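Local structure of PAP fimbrial major pilin protein (Escherichia coli, 2UY6) at residues D55-N60 against G127-H132; A80-I85 against N157-Y162; Q31-G36 against Y133-K138. The protein polymerises into the thick right-handed helical rod of the P pilus, the surface fibre with which the bacterium colonises the epithelium of specific host organs. The protein carries 2 engineered substitutions. All blocks are in the same frame, centred on the assembly; numbering follows the deposited sequence.

Contact 1: residues D55-N60 against G127-H132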
loop_
_atom_site.group_PDB
_atom_site.type_symbol
_atom_site.label_atom_id
_atom_site.label_comp_id
_atom_site.label_asym_id
_atom_site.label_seq_id
_atom_site.Cartn_x
_atom_site.Cartn_y
_atom_site.Cartn_z
ATOM N N ASP B 55 -22.856 -4.648 1.547
ATOM C CA ASP B 55 -21.841 -3.852 2.230
ATOM C C ASP B 55 -20.424 -4.375 2.017
ATOM O O ASP B 55 -20.151 -5.567 2.161
ATOM C CB ASP B 55 -22.149 -3.769 3.723
ATOM C CG ASP B 55 -23.440 -3.029 4.003
ATOM O OD1 ASP B 55 -23.665 -1.959 3.398
ATOM O OD2 ASP B 55 -24.233 -3.508 4.831
ATOM N N ILE B 56 -19.528 -3.465 1.661
ATOM C CA ILE B 56 -18.139 -3.809 1.406
ATOM C C ILE B 56 -17.243 -3.099 2.410
ATOM O O ILE B 56 -17.166 -1.871 2.420
ATOM C CB ILE B 56 -17.717 -3.389 -0.021
ATOM C CG1 ILE B 56 -18.629 -4.055 -1.049
ATOM C CG2 ILE B 56 -16.280 -3.800 -0.284
ATOM C CD1 ILE B 56 -18.398 -3.568 -2.469
ATOM N N GLU B 57 -16.576 -3.873 3.261
ATOM C CA GLU B 57 -15.686 -3.299 4.257
ATOM C C GLU B 57 -14.269 -3.116 3.708
ATOM O O GLU B 57 -13.644 -4.068 3.240
ATOM C CB GLU B 57 -15.661 -4.175 5.520
ATOM C CG GLU B 57 -14.520 -3.829 6.486
ATOM C CD GLU B 57 -14.736 -4.341 7.911
ATOM O OE1 GLU B 57 -15.176 -5.501 8.087
ATOM O OE2 GLU B 57 -14.448 -3.580 8.859
ATOM N N LEU B 58 -13.793 -1.873 3.751
ATOM C CA LEU B 58 -12.449 -1.522 3.293
ATOM C C LEU B 58 -11.494 -1.680 4.469
ATOM O O LEU B 58 -11.612 -0.966 5.461
ATOM C CB LEU B 58 -12.413 -0.074 2.796
ATOM C CG LEU B 58 -13.379 0.201 1.640
ATOM C CD1 LEU B 58 -13.371 1.676 1.244
ATOM C CD2 LEU B 58 -12.982 -0.663 0.471
ATOM N N VAL B 59 -10.556 -2.618 4.366
ATOM C CA VAL B 59 -9.597 -2.848 5.446
ATOM C C VAL B 59 -8.133 -2.758 5.009
ATOM O O VAL B 59 -7.823 -2.654 3.821
ATOM C CB VAL B 59 -9.826 -4.226 6.102
ATOM C CG1 VAL B 59 -11.227 -4.296 6.665
ATOM C CG2 VAL B 59 -9.610 -5.343 5.081
ATOM N N ASN B 60 -7.241 -2.794 5.993
ATOM C CA ASN B 60 -5.800 -2.728 5.766
ATOM C C ASN B 60 -5.346 -1.546 4.921
ATOM O O ASN B 60 -4.330 -1.628 4.238
ATOM C CB ASN B 60 -5.296 -4.027 5.132
ATOM C CG ASN B 60 -5.665 -5.253 5.948
ATOM O OD1 ASN B 60 -5.763 -5.191 7.174
ATOM N ND2 ASN B 60 -5.863 -6.379 5.271
ATOM N N GLY B 127 -17.041 8.237 9.898
ATOM C CA GLY B 127 -16.943 7.327 11.021
ATOM C C GLY B 127 -17.101 5.863 10.665
ATOM O O GLY B 127 -17.293 5.030 11.550
ATOM N N GLU B 128 -17.017 5.531 9.379
ATOM C CA GLU B 128 -17.165 4.138 8.955
ATOM C C GLU B 128 -16.181 3.759 7.853
ATOM O O GLU B 128 -15.645 4.625 7.160
ATOM C CB GLU B 128 -18.591 3.886 8.459
ATOM C CG GLU B 128 -19.676 4.289 9.437
ATOM C CD GLU B 128 -21.069 4.053 8.878
ATOM O OE1 GLU B 128 -21.467 2.877 8.732
ATOM O OE2 GLU B 128 -21.765 5.047 8.576
ATOM N N ASN B 129 -15.954 2.460 7.689
ATOM C CA ASN B 129 -15.037 1.973 6.663
ATOM C C ASN B 129 -15.766 0.988 5.749
ATOM O O ASN B 129 -15.148 0.155 5.081
ATOM C CB ASN B 129 -13.834 1.290 7.314
ATOM C CG ASN B 129 -14.225 0.059 8.097
ATOM O OD1 ASN B 129 -15.075 0.122 8.984
ATOM N ND2 ASN B 129 -13.613 -1.072 7.771
ATOM N N VAL B 130 -17.091 1.093 5.733
ATOM C CA VAL B 130 -17.924 0.225 4.916
ATOM C C VAL B 130 -18.676 1.042 3.882
ATOM O O VAL B 130 -19.311 2.048 4.216
ATOM C CB VAL B 130 -18.973 -0.527 5.775
ATOM C CG1 VAL B 130 -19.864 -1.395 4.885
ATOM C CG2 VAL B 130 -18.284 -1.374 6.826
ATOM N N LEU B 131 -18.585 0.625 2.626
ATOM C CA LEU B 131 -19.309 1.297 1.555
ATOM C C LEU B 131 -20.649 0.563 1.530
ATOM O O LEU B 131 -20.682 -0.673 1.552
ATOM C CB LEU B 131 -18.575 1.134 0.224
ATOM C CG LEU B 131 -17.184 1.774 0.152
ATOM C CD1 LEU B 131 -16.379 1.156 -0.987
ATOM C CD2 LEU B 131 -17.318 3.270 -0.032
ATOM N N HIS B 132 -21.747 1.313 1.509
ATOM C CA HIS B 132 -23.081 0.714 1.524
ATOM C C HIS B 132 -23.798 0.797 0.182
ATOM O O HIS B 132 -23.862 1.861 -0.431
ATOM C CB HIS B 132 -23.959 1.397 2.583
ATOM C CG HIS B 132 -23.347 1.448 3.953
ATOM N ND1 HIS B 132 -23.271 0.348 4.783
ATOM C CD2 HIS B 132 -22.813 2.480 4.651
ATOM C CE1 HIS B 132 -22.722 0.700 5.932
ATOM N NE2 HIS B 132 -22.434 1.989 5.879
#
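His132 ND1 donates to Asp55 OD1 across 2.7 Å, the acceptor lying close to the imidazole plane while ND1 approaches OD1 from well above the carboxylate plane; the two flat groups stand almost perpendicular, 88° apart. His132 NE2 donates to Glu128 OE1 at 3.1 Å, so both imidazole nitrogens face a carboxylate, which fixes the rotation of the ring and would probably raise its affinity for a proton. This His-carboxylate pair sits on an antiparallel strand pair inside the immunoglobulin-like sandwich of a pilin, where strand 52-59 runs beside the start of strand 130-139. Ile56 and Leu131 form the hydrogen-bonded pair of the register: Ile56 N reaches Leu131 O at 3.0 Å, and Leu131 N returns the bond to Ile56 O. Just before strand 130-139 begins, Asn129 O still accepts from Leu58 N at 2.8 Å, nearly along the C=O axis. The amide of Asn129, held in the crowded position between its backbone N and carbonyl carbon (chi1 64°), turns ND2 back over the neighbouring strand. Asn129 ND2 serves two acceptors, Glu57 OE2 through the anti lone pair of the carboxylate and the backbone Leu58 O at 3.1 Å, both near the amide plane, which pins the side chain flat. On the same face as Asp55 and Glu57, Val130 spans these two residues with its methyls, CG1 against Asp55 CB and CG2 toward Glu57 CB. The opposite face, bearing Ile56 and Leu131, is buried and packs on Phe158 of strand 153-162, while strand 23-25 continues the sheet beyond strand 52-59. Leu58 leans into this apolar side, its CD1 methyl 3.8 Å from Leu131 CD1.

Contact 2: residues A80-I85 against N157-Y162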
loop_
_atom_site.group_PDB
_atom_site.type_symbol
_atom_site.label_atom_id
_atom_site.label_comp_id
_atom_site.label_asym_id
_atom_site.label_seq_id
_atom_site.Cartn_x
_atom_site.Cartn_y
_atom_site.Cartn_z
ATOM N N ALA B 80 -14.977 1.334 -9.577
ATOM C CA ALA B 80 -15.922 0.920 -10.609
ATOM C C ALA B 80 -16.323 -0.554 -10.551
ATOM O O ALA B 80 -15.557 -1.413 -10.095
ATOM C CB ALA B 80 -15.355 1.246 -11.994
ATOM N N PHE B 81 -17.535 -0.841 -11.015
ATOM C CA PHE B 81 -18.020 -2.211 -11.037
ATOM C C PHE B 81 -17.998 -2.710 -12.470
ATOM O O PHE B 81 -18.219 -1.944 -13.415
ATOM C CB PHE B 81 -19.444 -2.306 -10.503
ATOM C CG PHE B 81 -19.558 -2.124 -9.019
ATOM C CD1 PHE B 81 -19.550 -0.855 -8.455
ATOM C CD2 PHE B 81 -19.699 -3.224 -8.189
ATOM C CE1 PHE B 81 -19.689 -0.686 -7.079
ATOM C CE2 PHE B 81 -19.840 -3.068 -6.810
ATOM C CZ PHE B 81 -19.835 -1.796 -6.253
ATOM N N THR B 82 -17.726 -3.998 -12.634
ATOM C CA THR B 82 -17.693 -4.585 -13.957
ATOM C C THR B 82 -18.284 -5.981 -13.967
ATOM O O THR B 82 -18.042 -6.781 -13.065
ATOM C CB THR B 82 -16.250 -4.614 -14.511
ATOM O OG1 THR B 82 -15.992 -3.378 -15.191
ATOM C CG2 THR B 82 -16.050 -5.776 -15.475
ATOM N N GLY B 83 -19.073 -6.247 -15.000
ATOM C CA GLY B 83 -19.709 -7.538 -15.167
ATOM C C GLY B 83 -20.550 -7.504 -16.428
ATOM O O GLY B 83 -20.821 -6.422 -16.954
ATOM N N PRO B 84 -20.968 -8.664 -16.953
ATOM C CA PRO B 84 -21.790 -8.713 -18.168
ATOM C C PRO B 84 -23.097 -7.965 -17.941
ATOM O O PRO B 84 -23.722 -8.110 -16.885
ATOM C CB PRO B 84 -22.011 -10.203 -18.361
ATOM C CG PRO B 84 -22.020 -10.714 -16.946
ATOM C CD PRO B 84 -20.832 -10.003 -16.361
ATOM N N ILE B 85 -23.508 -7.167 -18.922
ATOM C CA ILE B 85 -24.737 -6.385 -18.801
ATOM C C ILE B 85 -25.861 -6.783 -19.757
ATOM O O ILE B 85 -25.626 -7.383 -20.808
ATOM C CB ILE B 85 -24.478 -4.887 -19.035
ATOM C CG1 ILE B 85 -23.907 -4.680 -20.436
ATOM C CG2 ILE B 85 -23.533 -4.344 -17.982
ATOM C CD1 ILE B 85 -23.704 -3.217 -20.814
ATOM N N ASN B 157 -17.200 -7.462 -10.644
ATOM C CA ASN B 157 -15.833 -7.088 -10.269
ATOM C C ASN B 157 -15.790 -5.690 -9.694
ATOM O O ASN B 157 -16.155 -4.727 -10.370
ATOM C CB ASN B 157 -14.875 -7.144 -11.461
ATOM C CG ASN B 157 -14.501 -8.556 -11.835
ATOM O OD1 ASN B 157 -14.109 -9.361 -10.979
ATOM N ND2 ASN B 157 -14.615 -8.873 -13.122
ATOM N N PHE B 158 -15.357 -5.592 -8.442
ATOM C CA PHE B 158 -15.225 -4.317 -7.754
ATOM C C PHE B 158 -13.798 -3.871 -8.040
ATOM O O PHE B 158 -12.846 -4.392 -7.457
ATOM C CB PHE B 158 -15.430 -4.510 -6.252
ATOM C CG PHE B 158 -15.428 -3.230 -5.467
ATOM C CD1 PHE B 158 -16.339 -2.220 -5.753
ATOM C CD2 PHE B 158 -14.526 -3.040 -4.431
ATOM C CE1 PHE B 158 -16.353 -1.036 -5.011
ATOM C CE2 PHE B 158 -14.535 -1.862 -3.684
ATOM C CZ PHE B 158 -15.450 -0.859 -3.975
ATOM N N ASN B 159 -13.654 -2.903 -8.935
ATOM C CA ASN B 159 -12.336 -2.429 -9.337
ATOM C C ASN B 159 -11.860 -1.117 -8.713
ATOM O O ASN B 159 -12.512 -0.077 -8.838
ATOM C CB ASN B 159 -12.305 -2.317 -10.862
ATOM C CG ASN B 159 -13.130 -3.409 -11.542
ATOM O OD1 ASN B 159 -12.923 -4.604 -11.302
ATOM N ND2 ASN B 159 -14.075 -3.001 -12.392
ATOM N N LEU B 160 -10.713 -1.183 -8.041
ATOM C CA LEU B 160 -10.095 -0.019 -7.413
ATOM C C LEU B 160 -8.802 0.278 -8.170
ATOM O O LEU B 160 -7.859 -0.524 -8.144
ATOM C CB LEU B 160 -9.772 -0.310 -5.945
ATOM C CG LEU B 160 -10.984 -0.623 -5.067
ATOM C CD1 LEU B 160 -10.551 -0.846 -3.623
ATOM C CD2 LEU B 160 -11.973 0.533 -5.165
ATOM N N THR B 161 -8.759 1.417 -8.856
ATOM C CA THR B 161 -7.583 1.785 -9.626
ATOM C C THR B 161 -6.919 3.006 -9.007
ATOM O O THR B 161 -7.447 4.114 -9.069
ATOM C CB THR B 161 -7.948 2.088 -11.092
ATOM O OG1 THR B 161 -8.604 0.951 -11.666
ATOM C CG2 THR B 161 -6.702 2.394 -11.899
ATOM N N TYR B 162 -5.749 2.791 -8.412
ATOM C CA TYR B 162 -5.019 3.860 -7.755
ATOM C C TYR B 162 -4.212 4.745 -8.676
ATOM O O TYR B 162 -3.657 4.297 -9.675
ATOM C CB TYR B 162 -4.083 3.283 -6.694
ATOM C CG TYR B 162 -4.809 2.483 -5.658
ATOM C CD1 TYR B 162 -5.327 1.224 -5.966
ATOM C CD2 TYR B 162 -5.044 3.003 -4.390
ATOM C CE1 TYR B 162 -6.067 0.503 -5.037
ATOM C CE2 TYR B 162 -5.789 2.290 -3.446
ATOM C CZ TYR B 162 -6.297 1.043 -3.779
ATOM O OH TYR B 162 -7.050 0.337 -2.868
#
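Two phenylalanines in register leave their strands with different first torsions: Phe81 CG stands anti to the carbonyl carbon (chi1 -73°), whereas Phe158 CG is anti to the backbone N (chi1 -175°). Both residues already point to the buried face; these torsions lean the rings toward each other so that they cross obliquely, centroids 5.2 Å apart. Phe158 CD1 lies over one face of the Phe81 ring, displaced toward its rim, and comes within 3.6 Å of Phe81 CZ. Tyr133 meets the Phe81 ring edge-to-face, extending this aromatic cluster into the interior.

The backbones bracket the aromatic pair with hydrogen bonds at two antiparallel pairs. Between Ala80 and Asn159, Asn159 N points nearly along the C=O axis of Ala80 O at 2.7 Å, and Ala80 N answers to Asn159 O. Two residues further along, at the next hydrogen-bonded pair, Asn157 N reaches Thr82 O at 2.7 Å in an almost straight bond, while Thr82 N lies on a lone pair of Asn157 O, though its N-H is bent to 138°. Phe81 and Phe158 occupy the non-hydrogen-bonded position between them, where Phe81 CA also makes a CA-H...O contact with Asn157 O at 3.2 Å.

On the other face, Asn159 CG is anti to its carbonyl carbon, bringing ND2 across toward Thr82, whose CB it approaches to 3.4 Å. Thr82 CG2 extends anti to its own backbone N toward the amide of Asn157. Both asparagines and Thr82 are partly exposed, unlike the buried rings. Along residues 157-161, a strand from another protein chain pairs in parallel with strand 153-162 and carries the sheet across the interface. This is consistent with donor-strand complementation, in which a periplasmic chaperone completes the unfinished immunoglobulin-like fold of a pilin.

Contact 3: residues Q31-G36 against Y133-K138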
loop_
_atom_site.group_PDB
_atom_site.type_symbol
_atom_site.label_atom_id
_atom_site.label_comp_id
_atom_site.label_asym_id
_atom_site.label_seq_id
_atom_site.Cartn_x
_atom_site.Cartn_y
_atom_site.Cartn_z
ATOM N N GLN B 31 -17.943 -13.721 0.174
ATOM C CA GLN B 31 -18.284 -12.434 -0.423
ATOM C C GLN B 31 -19.492 -12.495 -1.363
ATOM O O GLN B 31 -19.435 -12.149 -2.540
ATOM C CB GLN B 31 -17.042 -11.863 -1.130
ATOM C CG GLN B 31 -15.863 -11.691 -0.164
ATOM C CD GLN B 31 -14.606 -11.108 -0.812
ATOM O OE1 GLN B 31 -14.520 -10.973 -2.039
ATOM N NE2 GLN B 31 -13.621 -10.771 0.016
ATOM N N SER B 32 -20.604 -12.935 -0.804
ATOM C CA SER B 32 -21.829 -13.028 -1.563
ATOM C C SER B 32 -23.013 -12.573 -0.719
ATOM O O SER B 32 -22.906 -12.404 0.495
ATOM C CB SER B 32 -22.050 -14.473 -1.984
ATOM O OG SER B 32 -22.232 -15.279 -0.833
ATOM N N ILE B 33 -24.136 -12.349 -1.385
ATOM C CA ILE B 33 -25.370 -11.996 -0.708
ATOM C C ILE B 33 -26.417 -12.884 -1.362
ATOM O O ILE B 33 -26.446 -13.039 -2.586
ATOM C CB ILE B 33 -25.749 -10.509 -0.860
ATOM C CG1 ILE B 33 -25.751 -10.106 -2.330
ATOM C CG2 ILE B 33 -24.813 -9.657 -0.025
ATOM C CD1 ILE B 33 -26.265 -8.697 -2.552
ATOM N N ASP B 34 -27.252 -13.490 -0.530
ATOM C CA ASP B 34 -28.289 -14.405 -0.975
ATOM C C ASP B 34 -29.621 -13.674 -1.074
ATOM O O ASP B 34 -30.028 -12.988 -0.143
ATOM C CB ASP B 34 -28.345 -15.555 0.036
ATOM C CG ASP B 34 -29.467 -16.520 -0.223
ATOM O OD1 ASP B 34 -29.695 -16.897 -1.390
ATOM O OD2 ASP B 34 -30.115 -16.918 0.763
ATOM N N PHE B 35 -30.296 -13.794 -2.212
ATOM C CA PHE B 35 -31.587 -13.133 -2.374
ATOM C C PHE B 35 -32.730 -14.020 -1.910
ATOM O O PHE B 35 -33.889 -13.622 -1.967
ATOM C CB PHE B 35 -31.821 -12.743 -3.830
ATOM C CG PHE B 35 -30.830 -11.755 -4.354
ATOM C CD1 PHE B 35 -29.626 -12.182 -4.904
ATOM C CD2 PHE B 35 -31.088 -10.392 -4.283
ATOM C CE1 PHE B 35 -28.691 -11.258 -5.380
ATOM C CE2 PHE B 35 -30.161 -9.459 -4.756
ATOM C CZ PHE B 35 -28.961 -9.894 -5.306
ATOM N N GLY B 36 -32.398 -15.222 -1.446
ATOM C CA GLY B 36 -33.416 -16.148 -0.986
ATOM C C GLY B 36 -34.273 -16.596 -2.150
ATOM O O GLY B 36 -33.875 -16.457 -3.306
ATOM N N TYR B 133 -24.330 -0.338 -0.261
ATOM C CA TYR B 133 -25.089 -0.427 -1.508
ATOM C C TYR B 133 -26.290 -1.338 -1.250
ATOM O O TYR B 133 -26.367 -2.007 -0.218
ATOM C CB TYR B 133 -24.273 -1.068 -2.639
ATOM C CG TYR B 133 -23.017 -0.344 -3.069
ATOM C CD1 TYR B 133 -21.792 -0.576 -2.433
ATOM C CD2 TYR B 133 -23.047 0.562 -4.124
ATOM C CE1 TYR B 133 -20.630 0.082 -2.845
ATOM C CE2 TYR B 133 -21.896 1.222 -4.539
ATOM C CZ TYR B 133 -20.695 0.980 -3.896
ATOM O OH TYR B 133 -19.574 1.653 -4.308
ATOM N N THR B 134 -27.233 -1.351 -2.181
ATOM C CA THR B 134 -28.386 -2.239 -2.073
ATOM C C THR B 134 -28.541 -2.875 -3.440
ATOM O O THR B 134 -28.260 -2.252 -4.462
ATOM C CB THR B 134 -29.688 -1.506 -1.705
ATOM O OG1 THR B 134 -29.725 -0.239 -2.365
ATOM C CG2 THR B 134 -29.793 -1.322 -0.206
ATOM N N ALA B 135 -28.967 -4.127 -3.456
ATOM C CA ALA B 135 -29.131 -4.830 -4.711
ATOM C C ALA B 135 -30.500 -5.476 -4.785
ATOM O O ALA B 135 -30.977 -6.065 -3.810
ATOM C CB ALA B 135 -28.041 -5.882 -4.857
ATOM N N VAL B 136 -31.121 -5.362 -5.952
ATOM C CA VAL B 136 -32.440 -5.937 -6.191
ATOM C C VAL B 136 -32.425 -6.808 -7.438
ATOM O O VAL B 136 -31.716 -6.525 -8.405
ATOM C CB VAL B 136 -33.515 -4.840 -6.400
ATOM C CG1 VAL B 136 -33.775 -4.092 -5.100
ATOM C CG2 VAL B 136 -33.049 -3.873 -7.472
ATOM N N VAL B 137 -33.206 -7.876 -7.408
ATOM C CA VAL B 137 -33.312 -8.776 -8.547
ATOM C C VAL B 137 -34.629 -8.466 -9.266
ATOM O O VAL B 137 -35.650 -8.222 -8.617
ATOM C CB VAL B 137 -33.325 -10.251 -8.091
ATOM C CG1 VAL B 137 -33.544 -11.173 -9.290
ATOM C CG2 VAL B 137 -32.019 -10.581 -7.393
ATOM N N LYS B 138 -34.609 -8.451 -10.594
ATOM C CA LYS B 138 -35.829 -8.187 -11.345
ATOM C C LYS B 138 -35.762 -8.787 -12.740
ATOM O O LYS B 138 -34.707 -9.244 -13.174
ATOM C CB LYS B 138 -36.096 -6.683 -11.439
ATOM C CG LYS B 138 -35.213 -5.931 -12.410
ATOM C CD LYS B 138 -35.499 -4.447 -12.324
ATOM C CE LYS B 138 -34.970 -3.710 -13.526
ATOM N NZ LYS B 138 -35.665 -4.172 -14.760
#
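Phe35 closes tightly over Val137: the CG2 methyl of Val137 sits 3.3 Å from the centroid of the ring, only 16° off its normal, a CH-pi contact in which one methyl rests on the face. The torsions suit this, with Phe35 CG anti to its carbonyl carbon (chi1 -63°) and Val137 CG2 likewise anti to its carbonyl carbon, so the ring and the methyl are directed at each other. Ala135 fits at another part of the ring; its carbonyl O comes to the edge near the ring plane, 3.6 Å from Phe35 CE2, while Ala135 CB lies 4.1 Å from Phe35 CZ. No hydrogen bond joins the segments. Apolar side-chain packing takes its place, as between the two sheets of the immunoglobulin-like pilin sandwich, with Met52 and Leu54 of strand 52-59 alongside Phe35 and Ile33. Toward strand 32-34 the packing loosens: Ile33 offers just CD1 to Ala135 CB at 4.0 Å. Asp34, on the partly exposed side, takes no part in the apolar packing and instead closes an Asx turn, its OD1 accepting from Gly36 N at 3.2 Å. There the backbone of residues 32-34 pairs antiparallel with a strand of another protein chain, continuing the sheet across that interface.

How the contacts relate
The three contacts meet around the interior of one sandwich, their centres about 17 to 18 Å apart. Contacts 1 and 3 share strand 130-139, which pairs with strand 52-59 in contact 1 and, farther along, packs against residues 31-36 in contact 3. Contact 2 joins from the facing sheet: Phe158 CZ lies 3.7 Å from Leu131 CD1 of contact 1. Tyr133 of contact 3 reaches contact 2, its OH 3.6 Å from Phe81 CE1. Chain order interlocks them, since contact 2 crosses both others while contact 1 is nested within the loop closed by contact 3. Contacts 2 and 3 each border a strand supplied by another protein chain.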